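Local coordinates for phiAB6 tailspike (Unidentified phage, PDB 5JS4), which fragments the exopolysaccharide of Acinetobacter baumannii, serving as the trimeric beta-helical tailspike of a bacteriophage, at residues H366-N371 and N389-Y394; F385-A390 and H416-Q421; D615-T620 and D707-T712. One frame throughout, in Å; residues are numbered along the deposited sequence.

Contact 1: H366-N371 and N389-Y394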
loop_
_atom_site.group_PDB
_atom_site.type_symbol
_atom_site.label_atom_id
_atom_site.label_comp_id
_atom_site.label_asym_id
_atom_site.label_seq_id
_atom_site.Cartn_x
_atom_site.Cartn_y
_atom_site.Cartn_z
ATOM N N HIS A 366 16.742 5.964 -12.099
ATOM C CA HIS A 366 18.053 5.331 -12.204
ATOM C C HIS A 366 19.144 6.382 -12.283
ATOM O O HIS A 366 19.853 6.500 -13.286
ATOM C CB HIS A 366 18.093 4.368 -13.393
ATOM C CG HIS A 366 17.112 3.244 -13.278
ATOM N ND1 HIS A 366 17.461 1.999 -12.803
ATOM C CD2 HIS A 366 15.787 3.186 -13.546
ATOM C CE1 HIS A 366 16.396 1.217 -12.800
ATOM N NE2 HIS A 366 15.367 1.913 -13.245
ATOM N N ILE A 367 19.257 7.155 -11.205
ATOM C CA ILE A 367 20.297 8.167 -11.092
ATOM C C ILE A 367 21.085 8.012 -9.797
ATOM O O ILE A 367 20.584 7.491 -8.795
ATOM C CB ILE A 367 19.737 9.606 -11.204
ATOM C CG1 ILE A 367 18.817 9.957 -10.023
ATOM C CG2 ILE A 367 19.013 9.779 -12.534
ATOM C CD1 ILE A 367 18.417 11.418 -9.971
ATOM N N THR A 368 22.331 8.466 -9.852
ATOM C CA THR A 368 23.203 8.542 -8.694
ATOM C C THR A 368 23.803 9.938 -8.681
ATOM O O THR A 368 24.489 10.322 -9.627
ATOM C CB THR A 368 24.316 7.487 -8.773
ATOM O OG1 THR A 368 23.725 6.191 -8.885
ATOM C CG2 THR A 368 25.202 7.527 -7.535
ATOM N N LEU A 369 23.530 10.692 -7.618
ATOM C CA LEU A 369 24.023 12.063 -7.488
ATOM C C LEU A 369 24.855 12.189 -6.226
ATOM O O LEU A 369 24.458 11.705 -5.165
ATOM C CB LEU A 369 22.871 13.064 -7.459
ATOM C CG LEU A 369 21.930 13.030 -8.669
ATOM C CD1 LEU A 369 20.836 14.071 -8.514
ATOM C CD2 LEU A 369 22.675 13.253 -9.975
ATOM N N ILE A 370 26.009 12.841 -6.360
ATOM C CA ILE A 370 27.018 12.884 -5.303
ATOM C C ILE A 370 27.450 14.329 -5.043
ATOM O O ILE A 370 27.890 15.026 -5.957
ATOM C CB ILE A 370 28.249 12.028 -5.670
ATOM C CG1 ILE A 370 27.831 10.626 -6.145
ATOM C CG2 ILE A 370 29.192 11.900 -4.482
ATOM C CD1 ILE A 370 27.653 10.494 -7.642
ATOM N N ASN A 371 27.344 14.748 -3.782
ATOM C CA ASN A 371 27.604 16.131 -3.360
ATOM C C ASN A 371 26.547 17.081 -3.939
ATOM O O ASN A 371 25.393 16.683 -4.085
ATOM C CB ASN A 371 29.049 16.564 -3.676
ATOM C CG ASN A 371 30.082 15.646 -3.048
ATOM O OD1 ASN A 371 29.936 15.223 -1.900
ATOM N ND2 ASN A 371 31.131 15.333 -3.796
ATOM N N ASN A 389 14.232 5.273 -7.989
ATOM C CA ASN A 389 15.499 4.557 -8.120
ATOM C C ASN A 389 16.670 5.526 -8.191
ATOM O O ASN A 389 17.319 5.681 -9.227
ATOM C CB ASN A 389 15.488 3.599 -9.322
ATOM C CG ASN A 389 14.641 2.361 -9.079
ATOM O OD1 ASN A 389 15.138 1.226 -9.118
ATOM N ND2 ASN A 389 13.364 2.564 -8.810
ATOM N N ALA A 390 16.923 6.181 -7.065
ATOM C CA ALA A 390 17.929 7.222 -6.984
ATOM C C ALA A 390 18.777 7.034 -5.742
ATOM O O ALA A 390 18.250 6.778 -4.658
ATOM C CB ALA A 390 17.269 8.586 -6.962
ATOM N N TRP A 391 20.090 7.154 -5.918
ATOM C CA TRP A 391 21.036 7.143 -4.811
ATOM C C TRP A 391 21.582 8.555 -4.691
ATOM O O TRP A 391 22.328 9.017 -5.551
ATOM C CB TRP A 391 22.127 6.090 -5.042
ATOM C CG TRP A 391 21.533 4.711 -5.217
ATOM C CD1 TRP A 391 20.426 4.219 -4.586
ATOM C CD2 TRP A 391 22.000 3.662 -6.078
ATOM N NE1 TRP A 391 20.171 2.938 -5.000
ATOM C CE2 TRP A 391 21.119 2.570 -5.916
ATOM C CE3 TRP A 391 23.070 3.540 -6.973
ATOM C CZ2 TRP A 391 21.274 1.371 -6.616
ATOM C CZ3 TRP A 391 23.224 2.345 -7.668
ATOM C CH2 TRP A 391 22.331 1.278 -7.483
ATOM N N LEU A 392 21.164 9.241 -3.629
ATOM C CA LEU A 392 21.407 10.668 -3.459
ATOM C C LEU A 392 22.290 10.872 -2.236
ATOM O O LEU A 392 21.808 10.886 -1.104
ATOM C CB LEU A 392 20.072 11.409 -3.318
ATOM C CG LEU A 392 19.101 11.245 -4.495
ATOM C CD1 LEU A 392 17.817 12.025 -4.248
ATOM C CD2 LEU A 392 19.735 11.672 -5.811
ATOM N N TYR A 393 23.590 11.021 -2.482
ATOM C CA TYR A 393 24.597 10.993 -1.425
ATOM C C TYR A 393 25.266 12.355 -1.235
ATOM O O TYR A 393 25.608 13.036 -2.202
ATOM C CB TYR A 393 25.675 9.953 -1.748
ATOM C CG TYR A 393 25.333 8.506 -1.426
ATOM C CD1 TYR A 393 24.114 7.942 -1.807
ATOM C CD2 TYR A 393 26.256 7.684 -0.778
ATOM C CE1 TYR A 393 23.818 6.617 -1.529
ATOM C CE2 TYR A 393 25.966 6.355 -0.501
ATOM C CZ TYR A 393 24.745 5.827 -0.879
ATOM O OH TYR A 393 24.441 4.512 -0.609
ATOM N N TYR A 394 25.452 12.728 0.027
ATOM C CA TYR A 394 26.308 13.857 0.430
ATOM C C TYR A 394 25.820 15.254 0.027
ATOM O O TYR A 394 26.627 16.184 -0.032
ATOM C CB TYR A 394 27.757 13.677 -0.069
ATOM C CG TYR A 394 28.331 12.275 0.015
ATOM C CD1 TYR A 394 28.044 11.432 1.083
ATOM C CD2 TYR A 394 29.186 11.805 -0.976
ATOM C CE1 TYR A 394 28.578 10.154 1.151
ATOM C CE2 TYR A 394 29.729 10.533 -0.918
ATOM C CZ TYR A 394 29.422 9.710 0.144
ATOM O OH TYR A 394 29.960 8.444 0.195
HETATM O O HOH W 1 29.204 17.425 -0.051
#
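The imidazole of His366 carries Asn389 on one face. Asn389 CB stands 4.1 Å from the centroid of the His366 ring, almost straight above it, in a CH-pi contact. The two side chains run alongside each other, with the amide plane turned 28° from the ring. The indole of Trp391 is approached obliquely by Thr368, whose OG1 lies 3.3 Å from Trp391 CE3. That hydroxyl is hydrogen-bonded to Gly303 O. The Tyr394 ring has Tyr393 CB over one face. Near its plane, at the edge, comes Asn371 OD1, 3.2 Å from Tyr394 CB. Ile370 CG2 reaches the same ring obliquely, 3.5 Å from Tyr394 CD2. With Ile370 CG1 opposite the carbonyl carbon (chi1 -49°), CG2 is left beside that carbonyl and next to Tyr394. The two strands that carry these groups are parallel and pair in register, as in successive coils of a parallel beta-helix. Backbone bonds alternate between them, from Ile367 N to Asn389 O through to Asn371 N to Tyr393 O. The Tyr393 N bond to Leu369 O is 2.9 Å long and nearly straight. Ile367, Leu369, Ala390 and Leu392 share one face; there Leu369 CD1 touches Leu392 CD2 at 3.8 Å. At the C-terminal ends of the two strands, Ile370, Asn371 and Tyr394 line a pocket with Tyr310 and Arg343 that holds a malonic acid, probably from the crystallisation liquor. Asn371 ND2 bonds to this molecule and to Cys344 O. Strand 362-370 pairs on its other side with strand 340-345, and strand 381-393 with strand 413-421. Strand 374-379 packs on Leu369 and Leu392. On the Trp391 face lies the second subunit, where Tyr393 OH meets Tyr360 OH of that subunit in a hydrogen bond.

Contact 2: F385-A390 and H416-Q421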
loop_
_atom_site.group_PDB
_atom_site.type_symbol
_atom_site.label_atom_id
_atom_site.label_comp_id
_atom_site.label_asym_id
_atom_site.label_seq_id
_atom_site.Cartn_x
_atom_site.Cartn_y
_atom_site.Cartn_z
ATOM N N PHE A 385 4.713 14.228 -11.705
ATOM C CA PHE A 385 6.160 14.234 -11.507
ATOM C C PHE A 385 6.569 12.907 -10.877
ATOM O O PHE A 385 6.224 12.632 -9.730
ATOM C CB PHE A 385 6.531 15.403 -10.589
ATOM C CG PHE A 385 8.012 15.637 -10.440
ATOM C CD1 PHE A 385 8.751 14.939 -9.490
ATOM C CD2 PHE A 385 8.662 16.590 -11.216
ATOM C CE1 PHE A 385 10.107 15.174 -9.333
ATOM C CE2 PHE A 385 10.021 16.824 -11.069
ATOM C CZ PHE A 385 10.744 16.117 -10.125
ATOM N N ASN A 386 7.300 12.088 -11.626
ATOM C CA ASN A 386 7.637 10.740 -11.186
ATOM C C ASN A 386 9.139 10.581 -11.007
ATOM O O ASN A 386 9.915 10.851 -11.923
ATOM C CB ASN A 386 7.089 9.727 -12.183
ATOM C CG ASN A 386 5.591 9.853 -12.366
ATOM O OD1 ASN A 386 5.100 10.046 -13.483
ATOM N ND2 ASN A 386 4.854 9.772 -11.267
ATOM N N PHE A 387 9.523 10.135 -9.814
ATOM C CA PHE A 387 10.912 10.094 -9.373
ATOM C C PHE A 387 11.160 8.735 -8.721
ATOM O O PHE A 387 10.504 8.398 -7.742
ATOM C CB PHE A 387 11.135 11.223 -8.359
ATOM C CG PHE A 387 12.577 11.504 -8.047
ATOM C CD1 PHE A 387 13.299 10.678 -7.199
ATOM C CD2 PHE A 387 13.204 12.622 -8.575
ATOM C CE1 PHE A 387 14.627 10.950 -6.906
ATOM C CE2 PHE A 387 14.526 12.900 -8.282
ATOM C CZ PHE A 387 15.241 12.062 -7.447
ATOM N N THR A 388 12.092 7.951 -9.257
ATOM C CA THR A 388 12.355 6.625 -8.694
ATOM C C THR A 388 13.792 6.150 -8.888
ATOM O O THR A 388 14.469 6.557 -9.827
ATOM C CB THR A 388 11.381 5.564 -9.269
ATOM O OG1 THR A 388 11.430 4.372 -8.469
ATOM C CG2 THR A 388 11.711 5.225 -10.731
ATOM N N ASN A 389 14.232 5.273 -7.989
ATOM C CA ASN A 389 15.499 4.557 -8.120
ATOM C C ASN A 389 16.670 5.526 -8.191
ATOM O O ASN A 389 17.319 5.681 -9.227
ATOM C CB ASN A 389 15.488 3.599 -9.322
ATOM C CG ASN A 389 14.641 2.361 -9.079
ATOM O OD1 ASN A 389 15.138 1.226 -9.118
ATOM N ND2 ASN A 389 13.364 2.564 -8.810
ATOM N N ALA A 390 16.923 6.181 -7.065
ATOM C CA ALA A 390 17.929 7.222 -6.984
ATOM C C ALA A 390 18.777 7.034 -5.742
ATOM O O ALA A 390 18.250 6.778 -4.658
ATOM C CB ALA A 390 17.269 8.586 -6.962
ATOM N N HIS A 416 9.868 7.155 -5.133
ATOM C CA HIS A 416 10.042 5.748 -4.771
ATOM C C HIS A 416 11.492 5.313 -4.862
ATOM O O HIS A 416 12.233 5.785 -5.717
ATOM C CB HIS A 416 9.242 4.842 -5.713
ATOM C CG HIS A 416 7.759 5.045 -5.655
ATOM N ND1 HIS A 416 6.920 4.646 -6.673
ATOM C CD2 HIS A 416 6.967 5.606 -4.713
ATOM C CE1 HIS A 416 5.673 4.945 -6.354
ATOM N NE2 HIS A 416 5.673 5.524 -5.168
ATOM N N ASN A 417 11.877 4.368 -4.008
ATOM C CA ASN A 417 13.184 3.717 -4.109
ATOM C C ASN A 417 14.322 4.737 -4.102
ATOM O O ASN A 417 15.170 4.732 -4.995
ATOM C CB ASN A 417 13.283 2.844 -5.381
ATOM C CG ASN A 417 12.195 1.779 -5.489
ATOM O OD1 ASN A 417 11.969 1.239 -6.575
ATOM N ND2 ASN A 417 11.546 1.452 -4.387
ATOM N N ILE A 418 14.322 5.621 -3.107
ATOM C CA ILE A 418 15.359 6.641 -2.987
ATOM C C ILE A 418 16.183 6.406 -1.731
ATOM O O ILE A 418 15.635 6.259 -0.634
ATOM C CB ILE A 418 14.793 8.075 -2.930
ATOM C CG1 ILE A 418 13.768 8.306 -4.045
ATOM C CG2 ILE A 418 15.938 9.082 -3.039
ATOM C CD1 ILE A 418 13.004 9.609 -3.915
ATOM N N TYR A 419 17.501 6.379 -1.914
ATOM C CA TYR A 419 18.470 6.215 -0.839
ATOM C C TYR A 419 19.155 7.561 -0.619
ATOM O O TYR A 419 19.985 7.972 -1.428
ATOM C CB TYR A 419 19.496 5.154 -1.252
ATOM C CG TYR A 419 20.294 4.475 -0.149
ATOM C CD1 TYR A 419 20.528 5.081 1.089
ATOM C CD2 TYR A 419 20.849 3.224 -0.376
ATOM C CE1 TYR A 419 21.276 4.437 2.070
ATOM C CE2 TYR A 419 21.592 2.578 0.592
ATOM C CZ TYR A 419 21.805 3.186 1.812
ATOM O OH TYR A 419 22.550 2.521 2.760
ATOM N N PHE A 420 18.782 8.249 0.456
ATOM C CA PHE A 420 19.443 9.487 0.868
ATOM C C PHE A 420 20.502 9.131 1.913
ATOM O O PHE A 420 20.160 8.609 2.977
ATOM C CB PHE A 420 18.448 10.464 1.508
ATOM C CG PHE A 420 17.307 10.889 0.616
ATOM C CD1 PHE A 420 17.418 12.014 -0.187
ATOM C CD2 PHE A 420 16.096 10.205 0.636
ATOM C CE1 PHE A 420 16.361 12.431 -0.982
ATOM C CE2 PHE A 420 15.033 10.617 -0.154
ATOM C CZ PHE A 420 15.166 11.733 -0.962
ATOM N N GLN A 421 21.774 9.417 1.633
ATOM C CA GLN A 421 22.849 9.077 2.574
ATOM C C GLN A 421 23.823 10.225 2.815
ATOM O O GLN A 421 24.297 10.865 1.873
ATOM C CB GLN A 421 23.626 7.840 2.110
ATOM C CG GLN A 421 24.620 7.332 3.153
ATOM C CD GLN A 421 25.221 5.974 2.820
ATOM O OE1 GLN A 421 24.524 5.061 2.373
ATOM N NE2 GLN A 421 26.520 5.829 3.055
HETATM O O HOH W 2 12.994 -0.924 -8.921
#
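Asn389 and Asn417 occupy matching corners of two successive coils in the parallel beta-helix, one above the other much like the asparagine ladders of pectate lyase-like folds. Both backbones take a left-handed conformation here, which turns each strand sharply. The two side chains point the same way, with their amide planes 73° apart. Asn389 ND2 lies 2.9 Å from Asn417 OD1, but the bond is bent and weak. The same nitrogen makes a second bond, 2.7 Å long, to Thr388 OG1, which sits in the Asn389 amide plane. This tie fixes the rotation of the amide. A water lies 3.0 Å from Asn389 OD1, and its link to Asn417 OD1 is weak. The backbone pairing continues round the bend. Asn389 N donates to His416 O, and Ala390 N donates to Asn417 O at 3.1 Å. The flanking bonds are more regular: His416 N to Phe387 O, and Tyr419 N to Ala390 O, the latter close to straight at 171°. Apolar side chains meet beside the bend. Phe387 CG stands opposite the backbone N (chi1 -167°). This carries the ring over to Ile418, and the two side chains cross at about a right angle. Ile418 CD1 comes obliquely to the ring, 3.5 Å from Phe387 CD1. Ala390 CB touches Ile418 CG2 more loosely, at 4.2 Å. Thr388 and His416 share the other face, with Thr388 OG1 3.6 Å from His416 CB. The imidazole turns away to bond Asp438 through NE2. Strand 438-447 forms the next coil, where Asn417 packs on Asn441 and Tyr419 OH bonds to Glu445. Strand 362-370 lies on the opposite flank of strand 381-393, and Asn417 also packs on Thr414 of the second subunit.

Contact 3: D615-T620 and D707-T712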
loop_
_atom_site.group_PDB
_atom_site.type_symbol
_atom_site.label_atom_id
_atom_site.label_comp_id
_atom_site.label_asym_id
_atom_site.label_seq_id
_atom_site.Cartn_x
_atom_site.Cartn_y
_atom_site.Cartn_z
ATOM N N ASP A 615 -37.380 11.407 47.833
ATOM C CA ASP A 615 -36.798 11.940 49.063
ATOM C C ASP A 615 -37.478 13.269 49.333
ATOM O O ASP A 615 -37.345 14.204 48.546
ATOM C CB ASP A 615 -35.287 12.114 48.902
ATOM C CG ASP A 615 -34.585 12.547 50.187
ATOM O OD1 ASP A 615 -35.248 12.989 51.149
ATOM O OD2 ASP A 615 -33.342 12.440 50.218
ATOM N N GLN A 616 -38.218 13.348 50.431
ATOM C CA GLN A 616 -38.955 14.578 50.731
ATOM C C GLN A 616 -38.018 15.746 51.059
ATOM O O GLN A 616 -38.460 16.894 51.072
ATOM C CB GLN A 616 -40.001 14.352 51.827
ATOM C CG GLN A 616 -39.461 14.079 53.212
ATOM C CD GLN A 616 -40.578 13.765 54.199
ATOM O OE1 GLN A 616 -41.234 12.728 54.099
ATOM N NE2 GLN A 616 -40.800 14.657 55.152
ATOM N N SER A 617 -36.738 15.460 51.303
ATOM C CA SER A 617 -35.726 16.513 51.505
ATOM C C SER A 617 -35.109 17.059 50.211
ATOM O O SER A 617 -34.375 18.055 50.256
ATOM C CB SER A 617 -34.605 16.028 52.430
ATOM O OG SER A 617 -35.067 15.907 53.758
ATOM N N PHE A 618 -35.375 16.422 49.070
ATOM C CA PHE A 618 -34.912 16.960 47.786
ATOM C C PHE A 618 -35.554 18.325 47.544
ATOM O O PHE A 618 -36.738 18.512 47.820
ATOM C CB PHE A 618 -35.302 16.070 46.594
ATOM C CG PHE A 618 -34.472 14.818 46.423
ATOM C CD1 PHE A 618 -33.142 14.737 46.825
ATOM C CD2 PHE A 618 -35.029 13.727 45.776
ATOM C CE1 PHE A 618 -32.411 13.574 46.630
ATOM C CE2 PHE A 618 -34.305 12.564 45.579
ATOM C CZ PHE A 618 -32.995 12.488 46.001
ATOM N N SER A 619 -34.771 19.249 46.990
ATOM C CA SER A 619 -35.277 20.560 46.583
ATOM C C SER A 619 -36.228 20.445 45.391
ATOM O O SER A 619 -37.200 21.195 45.289
ATOM C CB SER A 619 -34.113 21.488 46.229
ATOM O OG SER A 619 -33.250 21.666 47.339
ATOM N N THR A 620 -35.928 19.514 44.488
ATOM C CA THR A 620 -36.790 19.219 43.344
ATOM C C THR A 620 -36.860 17.702 43.190
ATOM O O THR A 620 -35.896 17.015 43.516
ATOM C CB THR A 620 -36.244 19.832 42.042
ATOM O OG1 THR A 620 -34.965 19.265 41.737
ATOM C CG2 THR A 620 -36.102 21.344 42.166
ATOM N N ASP A 707 -45.861 7.399 55.780
ATOM C CA ASP A 707 -45.032 8.111 54.812
ATOM C C ASP A 707 -43.543 7.943 55.085
ATOM O O ASP A 707 -43.022 8.522 56.035
ATOM C CB ASP A 707 -45.372 9.604 54.841
ATOM C CG ASP A 707 -46.728 9.895 54.259
ATOM O OD1 ASP A 707 -46.986 9.437 53.127
ATOM O OD2 ASP A 707 -47.537 10.577 54.925
ATOM N N PRO A 708 -42.838 7.178 54.234
ATOM C CA PRO A 708 -41.384 7.194 54.348
ATOM C C PRO A 708 -40.826 8.575 54.021
ATOM O O PRO A 708 -41.467 9.354 53.313
ATOM C CB PRO A 708 -40.926 6.177 53.291
ATOM C CG PRO A 708 -42.122 5.333 53.010
ATOM C CD PRO A 708 -43.296 6.251 53.183
ATOM N N HIS A 709 -39.654 8.878 54.555
ATOM C CA HIS A 709 -38.939 10.090 54.177
ATOM C C HIS A 709 -38.298 9.919 52.803
ATOM O O HIS A 709 -38.265 10.848 51.998
ATOM C CB HIS A 709 -37.861 10.395 55.206
ATOM C CG HIS A 709 -37.399 11.814 55.184
ATOM N ND1 HIS A 709 -36.511 12.296 54.252
ATOM C CD2 HIS A 709 -37.709 12.856 55.990
ATOM C CE1 HIS A 709 -36.289 13.578 54.488
ATOM N NE2 HIS A 709 -37.001 13.939 55.536
ATOM N N ARG A 710 -37.796 8.715 52.540
ATOM C CA ARG A 710 -37.062 8.429 51.316
ATOM C C ARG A 710 -37.197 6.948 50.992
ATOM O O ARG A 710 -37.169 6.111 51.889
ATOM C CB ARG A 710 -35.585 8.818 51.487
ATOM C CG ARG A 710 -34.652 8.422 50.350
ATOM C CD ARG A 710 -33.256 8.993 50.564
ATOM N NE ARG A 710 -32.307 8.550 49.544
ATOM C CZ ARG A 710 -31.658 9.329 48.677
ATOM N NH1 ARG A 710 -31.822 10.650 48.659
ATOM N NH2 ARG A 710 -30.822 8.778 47.808
ATOM N N PHE A 711 -37.376 6.639 49.714
ATOM C CA PHE A 711 -37.365 5.253 49.254
ATOM C C PHE A 711 -37.059 5.177 47.766
ATOM O O PHE A 711 -37.285 6.124 47.017
ATOM C CB PHE A 711 -38.688 4.536 49.575
ATOM C CG PHE A 711 -39.875 5.041 48.793
ATOM C CD1 PHE A 711 -40.626 6.104 49.266
ATOM C CD2 PHE A 711 -40.256 4.437 47.597
ATOM C CE1 PHE A 711 -41.725 6.568 48.559
ATOM C CE2 PHE A 711 -41.353 4.897 46.888
ATOM C CZ PHE A 711 -42.088 5.963 47.371
ATOM N N THR A 712 -36.560 4.018 47.361
ATOM C CA THR A 712 -36.155 3.735 45.998
ATOM C C THR A 712 -37.177 2.822 45.332
ATOM O O THR A 712 -37.814 2.005 45.998
ATOM C CB THR A 712 -34.791 3.017 46.015
ATOM O OG1 THR A 712 -33.805 3.905 46.560
ATOM C CG2 THR A 712 -34.358 2.554 44.628
HETATM O O HOH W 3 -42.352 11.258 56.124
#
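Asp615 and Arg710 are brought together by extended torsions: Asp615 CG lies opposite its backbone N (chi1 -175°), and the Arg710 chain runs straight from CG to NE. The segments meet where an antiparallel sheet gives way to a type I beta turn, Asp615 to Phe618. Within it the Asp615 side chain makes an Asx turn, with Ser617 N bonded to Asp615 OD1 at 2.9 Å. On the facing strand His709 and Arg710 form a classic beta bulge opposite Leu660. Arg710 NH1 makes a salt bridge of 2.8 Å to Asp615 OD2. The carboxylate oxygen lies in the guanidinium plane at its edge, while the two planes stand 86° apart. Arg664 bridges the same oxygen, so two positive charges probably stabilise the ionised carboxylate. The Phe618 ring stands close to Arg710, with CZ 3.4 Å from NH1. The other end of the guanidinium, NH2, bonds to Gly652 O and Asn651 OD1 of the second subunit. Gln616 N bonds straight to His709 O at 3.0 Å, and the Gln616 side chain stacks over the His709 ring. A water joins Gln616 OE1, at 2.7 Å, to Asp707 O, at 2.8 Å.

Overall arrangement
From the N terminus, contact 1 comes first. It closes one coil of the beta-helix by pairing strand 362-370 with strand 381-393. Contact 2 opens on that second strand, sharing Asn389 and Ala390 with contact 1, and closes the next coil on strand 413-421. The two loops therefore follow one another with an overlap, and neither nests in the other. Contact 3 opens only after both have closed. It spans 86 residues, which include a second antiparallel sheet, and joins the end of strand 602-615 and the turn after it to the start of strand 708-715 in the C-terminal part. Its centre is about 82 Å from that of contact 1. All three contacts touch the second subunit of the trimer.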